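Local coordinates for protein separin (PDB 5U1T) that cleaves the Scc1 subunit of cohesin at anaphase onset as a caspase-like cysteine protease, releasing sister chromatids for segregation, at residues 1536-1549 / 1561-1575. Sequence-based numbering, arbitrary orientation.
Sequences DIDKFSEELFEKMG and SLSVSYAVSKSRGVC
Phe1540, Leu1544 and Met1548 of helix 1536-1548 pack in succession against Val1568, Ala1567 and Val1564 of helix 1564-1571. The two helices run roughly antiparallel; their axes approach to 8.8 Å and their directions differ by 140°. With CG anti to the backbone N (chi1 169°), the Phe1540 ring is carried across to the second helix, and its edge meets backbone: Val1568 O and Arg1572 N lie in the ring plane, while CZ reaches Val1568 CG1. Leu1544 CD2 touches both Val1568 CG2, 3.6 Å away, and Ala1567 CB. Met1548 runs alongside Val1564, SD 3.7 Å from its CB, with CE extending to Ala1567. Lys1547 CD lies beside Leu1562 CD1.

Ser1571 is a knob in the hole formed by Phe1540, Glu1543, Leu1544 and Lys1547; its OG donates back to Ala1567 O (2.6 Å), one turn earlier in its own segment.

One backbone bond ties the C-terminal end of helix 1536-1548 to the other segment: Leu1562 N donates to Lys1547 O (3.0 Å, 167° at the hydrogen). Gly1549 closes the first helix in a Schellman motif, and Ser1563 OG N-caps the second by accepting from Tyr1566 N.

Asp1536 lays its carboxylate against Cys1575, OD2 3.8 Å from CB, and holds the backbone just beyond: OD1 accepts from His1576 N, OD2 from Leu1577 N. With the carboxylate replaced by an alanine, both amides would probably lose their acceptor and that backbone be freer to shift.

This helical pair packs on strands 1492-1494, 1524-1528 and 1585-1589, as in the alpha/beta layering of caspase-like (clan CD) protease domains, with the Asp1536 side chain about 11 Å from that of Cys1497, the probable nucleophile.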
ATOM      1  N   ASP A1536     -43.548  35.935 -14.317  1.00 76.47           N
ATOM      2  CA  ASP A1536     -43.307  36.835 -13.190  1.00 74.93           C
ATOM      3  C   ASP A1536     -41.885  37.382 -13.153  1.00 70.41           C
ATOM      4  O   ASP A1536     -41.669  38.565 -12.882  1.00 65.71           O
ATOM      5  CB  ASP A1536     -43.612  36.115 -11.883  1.00 75.54           C
ATOM      6  CG  ASP A1536     -44.830  36.647 -11.207  1.00 77.09           C
ATOM      7  OD1 ASP A1536     -45.553  37.466 -11.824  1.00 76.55           O
ATOM      8  OD2 ASP A1536     -45.060  36.246 -10.048  1.00 81.02           O
ATOM      9  N   ILE A1537     -40.913  36.513 -13.412  1.00 69.91           N
ATOM     10  CA  ILE A1537     -39.518  36.905 -13.291  1.00 73.98           C
ATOM     11  C   ILE A1537     -39.164  37.856 -14.427  1.00 72.92           C
ATOM     12  O   ILE A1537     -38.389  38.801 -14.239  1.00 71.30           O
ATOM     13  CB  ILE A1537     -38.566  35.674 -13.285  1.00 74.46           C
ATOM     14  CG1 ILE A1537     -37.127  36.099 -12.966  1.00 71.87           C
ATOM     15  CG2 ILE A1537     -38.631  34.907 -14.607  1.00 68.62           C
ATOM     16  CD1 ILE A1537     -36.971  36.776 -11.635  1.00 69.32           C
ATOM     17  N   ASP A1538     -39.760  37.619 -15.595  1.00 77.23           N
ATOM     18  CA  ASP A1538     -39.542  38.468 -16.753  1.00 78.95           C
ATOM     19  C   ASP A1538     -40.212  39.821 -16.581  1.00 75.36           C
ATOM     20  O   ASP A1538     -39.705  40.815 -17.092  1.00 72.16           O
ATOM     21  CB  ASP A1538     -40.039  37.786 -18.018  1.00 78.39           C
ATOM     22  CG  ASP A1538     -39.154  36.639 -18.434  1.00 85.03           C
ATOM     23  OD1 ASP A1538     -38.026  36.530 -17.892  1.00 76.95           O
ATOM     24  OD2 ASP A1538     -39.585  35.847 -19.304  1.00 89.50           O
ATOM     25  N   LYS A1539     -41.345  39.855 -15.869  1.00 78.09           N
ATOM     26  CA  LYS A1539     -41.926  41.119 -15.413  1.00 73.20           C
ATOM     27  C   LYS A1539     -40.849  41.870 -14.623  1.00 72.29           C
ATOM     28  O   LYS A1539     -40.560  43.029 -14.906  1.00 76.49           O
ATOM     29  CB  LYS A1539     -43.176  40.905 -14.541  1.00 72.84           C
ATOM     30  CG  LYS A1539     -44.509  40.734 -15.275  1.00 77.45           C
ATOM     31  CD  LYS A1539     -45.688  41.075 -14.339  1.00 81.10           C
ATOM     32  CE  LYS A1539     -47.039  41.191 -15.069  1.00 88.43           C
ATOM     33  NZ  LYS A1539     -47.512  39.880 -15.629  1.00 81.15           N
ATOM     34  N   PHE A1540     -40.237  41.184 -13.660  1.00 65.70           N
ATOM     35  CA  PHE A1540     -39.214  41.781 -12.813  1.00 67.60           C
ATOM     36  C   PHE A1540     -38.006  42.248 -13.621  1.00 66.15           C
ATOM     37  O   PHE A1540     -37.516  43.356 -13.429  1.00 66.06           O
ATOM     38  CB  PHE A1540     -38.782  40.785 -11.716  1.00 71.61           C
ATOM     39  CG  PHE A1540     -37.554  41.207 -10.952  1.00 62.70           C
ATOM     40  CD1 PHE A1540     -37.646  42.112  -9.910  1.00 65.23           C
ATOM     41  CD2 PHE A1540     -36.307  40.704 -11.282  1.00 62.95           C
ATOM     42  CE1 PHE A1540     -36.517  42.509  -9.217  1.00 65.33           C
ATOM     43  CE2 PHE A1540     -35.178  41.095 -10.596  1.00 61.69           C
ATOM     44  CZ  PHE A1540     -35.279  41.993  -9.565  1.00 62.32           C
ATOM     45  N   SER A1541     -37.519  41.403 -14.514  1.00 76.38           N
ATOM     46  CA  SER A1541     -36.371  41.759 -15.344  1.00 79.78           C
ATOM     47  C   SER A1541     -36.633  43.001 -16.188  1.00 79.45           C
ATOM     48  O   SER A1541     -35.809  43.918 -16.223  1.00 77.44           O
ATOM     49  CB  SER A1541     -35.990  40.596 -16.255  1.00 79.52           C
ATOM     50  OG  SER A1541     -35.657  39.462 -15.487  1.00 74.61           O
ATOM     51  N   GLU A1542     -37.777  43.011 -16.869  1.00 73.71           N
ATOM     52  CA  GLU A1542     -38.205  44.142 -17.688  1.00 78.98           C
ATOM     53  C   GLU A1542     -38.153  45.413 -16.851  1.00 81.49           C
ATOM     54  O   GLU A1542     -37.584  46.424 -17.262  1.00 82.19           O
ATOM     55  CB  GLU A1542     -39.620  43.898 -18.235  1.00 78.35           C
ATOM     56  CG  GLU A1542     -40.088  44.827 -19.358  1.00 82.69           C
ATOM     57  CD  GLU A1542     -41.613  44.935 -19.411  1.00 89.79           C
ATOM     58  OE1 GLU A1542     -42.285  44.111 -18.746  1.00 84.66           O
ATOM     59  OE2 GLU A1542     -42.140  45.850 -20.093  1.00 94.68           O
ATOM     60  N   GLU A1543     -38.713  45.335 -15.650  1.00 76.01           N
ATOM     61  CA  GLU A1543     -38.754  46.472 -14.750  1.00 74.70           C
ATOM     62  C   GLU A1543     -37.366  46.886 -14.265  1.00 75.59           C
ATOM     63  O   GLU A1543     -37.074  48.075 -14.118  1.00 74.92           O
ATOM     64  CB  GLU A1543     -39.658  46.150 -13.562  1.00 75.59           C
ATOM     65  CG  GLU A1543     -39.849  47.306 -12.606  1.00 82.99           C
ATOM     66  CD  GLU A1543     -40.598  48.483 -13.217  1.00 86.04           C
ATOM     67  OE1 GLU A1543     -41.173  48.337 -14.321  1.00 85.09           O
ATOM     68  OE2 GLU A1543     -40.624  49.561 -12.571  1.00 93.09           O
ATOM     69  N   LEU A1544     -36.518  45.894 -14.028  1.00 73.36           N
ATOM     70  CA  LEU A1544     -35.164  46.115 -13.541  1.00 74.30           C
ATOM     71  C   LEU A1544     -34.346  46.927 -14.541  1.00 78.05           C
ATOM     72  O   LEU A1544     -33.700  47.917 -14.181  1.00 74.67           O
ATOM     73  CB  LEU A1544     -34.499  44.764 -13.259  1.00 71.96           C
ATOM     74  CG  LEU A1544     -33.224  44.660 -12.421  1.00 66.82           C
ATOM     75  CD1 LEU A1544     -31.995  44.725 -13.287  1.00 68.95           C
ATOM     76  CD2 LEU A1544     -33.187  45.736 -11.359  1.00 69.36           C
ATOM     77  N   PHE A1545     -34.393  46.497 -15.801  1.00 82.50           N
ATOM     78  CA  PHE A1545     -33.716  47.177 -16.904  1.00 84.57           C
ATOM     79  C   PHE A1545     -34.204  48.614 -17.089  1.00 88.84           C
ATOM     80  O   PHE A1545     -33.403  49.540 -17.264  1.00 87.76           O
ATOM     81  CB  PHE A1545     -33.925  46.414 -18.217  1.00 85.85           C
ATOM     82  CG  PHE A1545     -33.391  45.006 -18.212  1.00 85.64           C
ATOM     83  CD1 PHE A1545     -32.313  44.648 -17.425  1.00 84.64           C
ATOM     84  CD2 PHE A1545     -33.967  44.040 -19.019  1.00 85.94           C
ATOM     85  CE1 PHE A1545     -31.829  43.353 -17.439  1.00 82.06           C
ATOM     86  CE2 PHE A1545     -33.484  42.745 -19.032  1.00 80.06           C
ATOM     87  CZ  PHE A1545     -32.418  42.406 -18.242  1.00 79.86           C
ATOM     88  N   GLU A1546     -35.521  48.800 -17.076  1.00 84.70           N
ATOM     89  CA  GLU A1546     -36.086  50.113 -17.330  1.00 84.46           C
ATOM     90  C   GLU A1546     -35.705  51.097 -16.232  1.00 86.75           C
ATOM     91  O   GLU A1546     -35.328  52.231 -16.525  1.00 89.97           O
ATOM     92  CB  GLU A1546     -37.603  50.032 -17.474  1.00 86.74           C
ATOM     93  CG  GLU A1546     -38.146  50.982 -18.539  1.00102.34           C
ATOM     94  CD  GLU A1546     -38.145  52.449 -18.093  1.00110.74           C
ATOM     95  OE1 GLU A1546     -38.103  52.711 -16.855  1.00104.95           O
ATOM     96  OE2 GLU A1546     -38.200  53.340 -18.986  1.00116.10           O
ATOM     97  N   LYS A1547     -35.784  50.668 -14.974  1.00 83.02           N
ATOM     98  CA  LYS A1547     -35.451  51.557 -13.860  1.00 83.05           C
ATOM     99  C   LYS A1547     -33.945  51.892 -13.813  1.00 83.79           C
ATOM    100  O   LYS A1547     -33.559  52.984 -13.367  1.00 79.37           O
ATOM    101  CB  LYS A1547     -35.910  50.948 -12.523  1.00 80.06           C
ATOM    102  CG  LYS A1547     -37.428  50.937 -12.301  1.00 78.33           C
ATOM    103  CD  LYS A1547     -37.930  52.223 -11.633  1.00 86.04           C
ATOM    104  CE  LYS A1547     -39.267  52.705 -12.211  1.00 88.94           C
ATOM    105  NZ  LYS A1547     -39.163  53.183 -13.638  1.00 89.46           N
ATOM    106  N   MET A1548     -33.118  50.943 -14.214  1.00 84.40           N
ATOM    107  CA  MET A1548     -31.683  51.153 -14.211  1.00 88.44           C
ATOM    108  C   MET A1548     -31.237  51.953 -15.422  1.00 92.20           C
ATOM    109  O   MET A1548     -30.175  52.559 -15.408  1.00 88.30           O
ATOM    110  CB  MET A1548     -30.927  49.829 -14.115  1.00 83.52           C
ATOM    111  CG  MET A1548     -29.654  49.922 -13.286  1.00 87.67           C
ATOM    112  SD  MET A1548     -29.047  48.347 -12.692  1.00 76.06           S
ATOM    113  CE  MET A1548     -30.489  47.385 -13.057  1.00 76.85           C
ATOM    114  N   GLY A1549     -32.053  51.946 -16.466  1.00 87.86           N
ATOM    115  CA  GLY A1549     -31.761  52.698 -17.664  1.00 92.00           C
ATOM    116  C   GLY A1549     -31.224  51.873 -18.802  1.00100.06           C
ATOM    117  O   GLY A1549     -30.769  52.403 -19.801  1.00101.03           O
ATOM    118  N   SER A1561     -30.988  57.697 -13.602  1.00112.93           N
ATOM    119  CA  SER A1561     -31.349  56.290 -13.442  1.00106.22           C
ATOM    120  C   SER A1561     -31.089  55.801 -12.025  1.00 94.30           C
ATOM    121  O   SER A1561     -30.412  56.468 -11.243  1.00 90.29           O
ATOM    122  CB  SER A1561     -30.584  55.425 -14.436  1.00 96.78           C
ATOM    123  OG  SER A1561     -30.888  55.857 -15.746  1.00102.41           O
ATOM    124  N   LEU A1562     -31.645  54.637 -11.704  1.00 88.20           N
ATOM    125  CA  LEU A1562     -31.423  54.019 -10.397  1.00 84.25           C
ATOM    126  C   LEU A1562     -30.197  53.104 -10.409  1.00 81.23           C
ATOM    127  O   LEU A1562     -29.842  52.514 -11.434  1.00 83.23           O
ATOM    128  CB  LEU A1562     -32.660  53.220  -9.947  1.00 77.77           C
ATOM    129  CG  LEU A1562     -33.983  53.966  -9.748  1.00 78.06           C
ATOM    130  CD1 LEU A1562     -35.120  53.047  -9.321  1.00 70.93           C
ATOM    131  CD2 LEU A1562     -33.795  55.063  -8.737  1.00 76.29           C
ATOM    132  N   SER A1563     -29.558  53.005  -9.248  1.00 84.35           N
ATOM    133  CA  SER A1563     -28.536  51.997  -8.984  1.00 75.09           C
ATOM    134  C   SER A1563     -29.136  50.593  -9.034  1.00 74.71           C
ATOM    135  O   SER A1563     -30.341  50.436  -8.886  1.00 71.95           O
ATOM    136  CB  SER A1563     -27.899  52.243  -7.617  1.00 72.69           C
ATOM    137  OG  SER A1563     -28.816  51.959  -6.566  1.00 74.18           O
ATOM    138  N   VAL A1564     -28.298  49.572  -9.209  1.00 77.28           N
ATOM    139  CA  VAL A1564     -28.779  48.192  -9.275  1.00 74.70           C
ATOM    140  C   VAL A1564     -29.512  47.846  -7.979  1.00 74.47           C
ATOM    141  O   VAL A1564     -30.428  47.027  -7.973  1.00 71.47           O
ATOM    142  CB  VAL A1564     -27.613  47.170  -9.535  1.00 74.76           C
ATOM    143  CG1 VAL A1564     -26.832  46.864  -8.253  1.00 70.67           C
ATOM    144  CG2 VAL A1564     -28.143  45.879 -10.139  1.00 73.43           C
ATOM    145  N   SER A1565     -29.127  48.499  -6.889  1.00 69.09           N
ATOM    146  CA  SER A1565     -29.723  48.234  -5.592  1.00 65.91           C
ATOM    147  C   SER A1565     -31.142  48.765  -5.486  1.00 68.96           C
ATOM    148  O   SER A1565     -32.090  47.989  -5.331  1.00 69.14           O
ATOM    149  CB  SER A1565     -28.861  48.839  -4.491  1.00 68.64           C
ATOM    150  OG  SER A1565     -27.658  48.109  -4.358  1.00 69.27           O
ATOM    151  N   TYR A1566     -31.285  50.085  -5.552  1.00 67.02           N
ATOM    152  CA  TYR A1566     -32.607  50.698  -5.525  1.00 63.13           C
ATOM    153  C   TYR A1566     -33.481  50.116  -6.639  1.00 67.92           C
ATOM    154  O   TYR A1566     -34.672  49.868  -6.430  1.00 63.70           O
ATOM    155  CB  TYR A1566     -32.527  52.233  -5.662  1.00 64.15           C
ATOM    156  CG  TYR A1566     -31.946  52.983  -4.464  1.00 57.22           C
ATOM    157  CD1 TYR A1566     -32.615  53.030  -3.240  1.00 54.10           C
ATOM    158  CD2 TYR A1566     -30.740  53.657  -4.568  1.00 55.23           C
ATOM    159  CE1 TYR A1566     -32.075  53.717  -2.139  1.00 50.56           C
ATOM    160  CE2 TYR A1566     -30.201  54.344  -3.484  1.00 58.59           C
ATOM    161  CZ  TYR A1566     -30.868  54.374  -2.276  1.00 61.16           C
ATOM    162  OH  TYR A1566     -30.307  55.065  -1.227  1.00 56.23           O
ATOM    163  N   ALA A1567     -32.884  49.874  -7.809  1.00 71.54           N
ATOM    164  CA  ALA A1567     -33.633  49.370  -8.961  1.00 65.28           C
ATOM    165  C   ALA A1567     -34.242  48.011  -8.671  1.00 67.08           C
ATOM    166  O   ALA A1567     -35.342  47.716  -9.119  1.00 66.10           O
ATOM    167  CB  ALA A1567     -32.754  49.288 -10.187  1.00 71.32           C
ATOM    168  N   VAL A1568     -33.531  47.183  -7.922  1.00 67.01           N
ATOM    169  CA  VAL A1568     -34.048  45.871  -7.593  1.00 66.88           C
ATOM    170  C   VAL A1568     -35.194  45.958  -6.581  1.00 67.56           C
ATOM    171  O   VAL A1568     -36.255  45.374  -6.797  1.00 64.75           O
ATOM    172  CB  VAL A1568     -32.934  44.952  -7.052  1.00 69.84           C
ATOM    173  CG1 VAL A1568     -33.530  43.754  -6.332  1.00 59.95           C
ATOM    174  CG2 VAL A1568     -32.033  44.498  -8.193  1.00 66.49           C
ATOM    175  N   SER A1569     -34.997  46.694  -5.491  1.00 64.19           N
ATOM    176  CA  SER A1569     -36.018  46.754  -4.445  1.00 69.22           C
ATOM    177  C   SER A1569     -37.305  47.449  -4.896  1.00 67.40           C
ATOM    178  O   SER A1569     -38.390  47.175  -4.375  1.00 67.02           O
ATOM    179  CB  SER A1569     -35.467  47.453  -3.202  1.00 66.81           C
ATOM    180  OG  SER A1569     -35.084  48.780  -3.500  1.00 68.39           O
ATOM    181  N   LYS A1570     -37.184  48.348  -5.865  1.00 65.78           N
ATOM    182  CA  LYS A1570     -38.356  48.992  -6.434  1.00 71.35           C
ATOM    183  C   LYS A1570     -39.039  48.055  -7.443  1.00 66.81           C
ATOM    184  O   LYS A1570     -40.200  48.244  -7.768  1.00 68.94           O
ATOM    185  CB  LYS A1570     -37.973  50.330  -7.089  1.00 71.48           C
ATOM    186  CG  LYS A1570     -38.962  51.495  -6.841  1.00 83.23           C
ATOM    187  CD  LYS A1570     -39.280  51.707  -5.345  1.00 93.96           C
ATOM    188  CE  LYS A1570     -40.017  53.036  -5.080  1.00 91.69           C
ATOM    189  NZ  LYS A1570     -41.091  53.302  -6.098  1.00 93.19           N
ATOM    190  N   SER A1571     -38.334  47.029  -7.916  1.00 67.07           N
ATOM    191  CA  SER A1571     -38.875  46.145  -8.955  1.00 64.89           C
ATOM    192  C   SER A1571     -39.471  44.836  -8.444  1.00 67.87           C
ATOM    193  O   SER A1571     -40.097  44.108  -9.211  1.00 69.54           O
ATOM    194  CB  SER A1571     -37.793  45.800  -9.986  1.00 67.36           C
ATOM    195  OG  SER A1571     -37.343  46.949 -10.675  1.00 67.03           O
ATOM    196  N   ARG A1572     -39.255  44.514  -7.170  1.00 67.03           N
ATOM    197  CA  ARG A1572     -39.800  43.278  -6.618  1.00 67.02           C
ATOM    198  C   ARG A1572     -41.328  43.237  -6.771  1.00 74.32           C
ATOM    199  O   ARG A1572     -41.895  42.227  -7.206  1.00 73.80           O
ATOM    200  CB  ARG A1572     -39.397  43.114  -5.143  1.00 63.83           C
ATOM    201  CG  ARG A1572     -37.889  43.039  -4.916  1.00 62.36           C
ATOM    202  CD  ARG A1572     -37.526  42.568  -3.519  1.00 58.90           C
ATOM    203  NE  ARG A1572     -36.495  41.533  -3.594  1.00 70.40           N
ATOM    204  CZ  ARG A1572     -35.202  41.738  -3.371  1.00 62.80           C
ATOM    205  NH1 ARG A1572     -34.760  42.941  -3.023  1.00 68.87           N
ATOM    206  NH2 ARG A1572     -34.357  40.737  -3.487  1.00 53.65           N
ATOM    207  N   GLY A1573     -41.978  44.357  -6.449  1.00 73.82           N
ATOM    208  CA  GLY A1573     -43.425  44.434  -6.423  1.00 69.98           C
ATOM    209  C   GLY A1573     -44.187  44.064  -7.690  1.00 79.10           C
ATOM    210  O   GLY A1573     -45.378  43.752  -7.603  1.00 87.27           O
ATOM    211  N   VAL A1574     -43.540  44.090  -8.858  1.00 74.29           N
ATOM    212  CA  VAL A1574     -44.249  43.777 -10.097  1.00 70.53           C
ATOM    213  C   VAL A1574     -44.647  42.305 -10.172  1.00 74.33           C
ATOM    214  O   VAL A1574     -45.566  41.949 -10.905  1.00 76.06           O
ATOM    215  CB  VAL A1574     -43.419  44.136 -11.353  1.00 68.46           C
ATOM    216  CG1 VAL A1574     -43.166  45.627 -11.408  1.00 74.43           C
ATOM    217  CG2 VAL A1574     -42.115  43.365 -11.382  1.00 69.70           C
ATOM    218  N   CYS A1575     -43.981  41.453  -9.422  1.00 72.18           N
ATOM    219  CA  CYS A1575     -44.289  40.043  -9.466  1.00 73.02           C
ATOM    220  C   CYS A1575     -45.619  39.741  -8.838  1.00 72.52           C
ATOM    221  O   CYS A1575     -45.971  40.333  -7.854  1.00 76.54           O
ATOM    222  CB  CYS A1575     -43.217  39.259  -8.736  1.00 72.65           C
ATOM    223  SG  CYS A1575     -41.580  39.324  -9.456  1.00 72.99           S
TER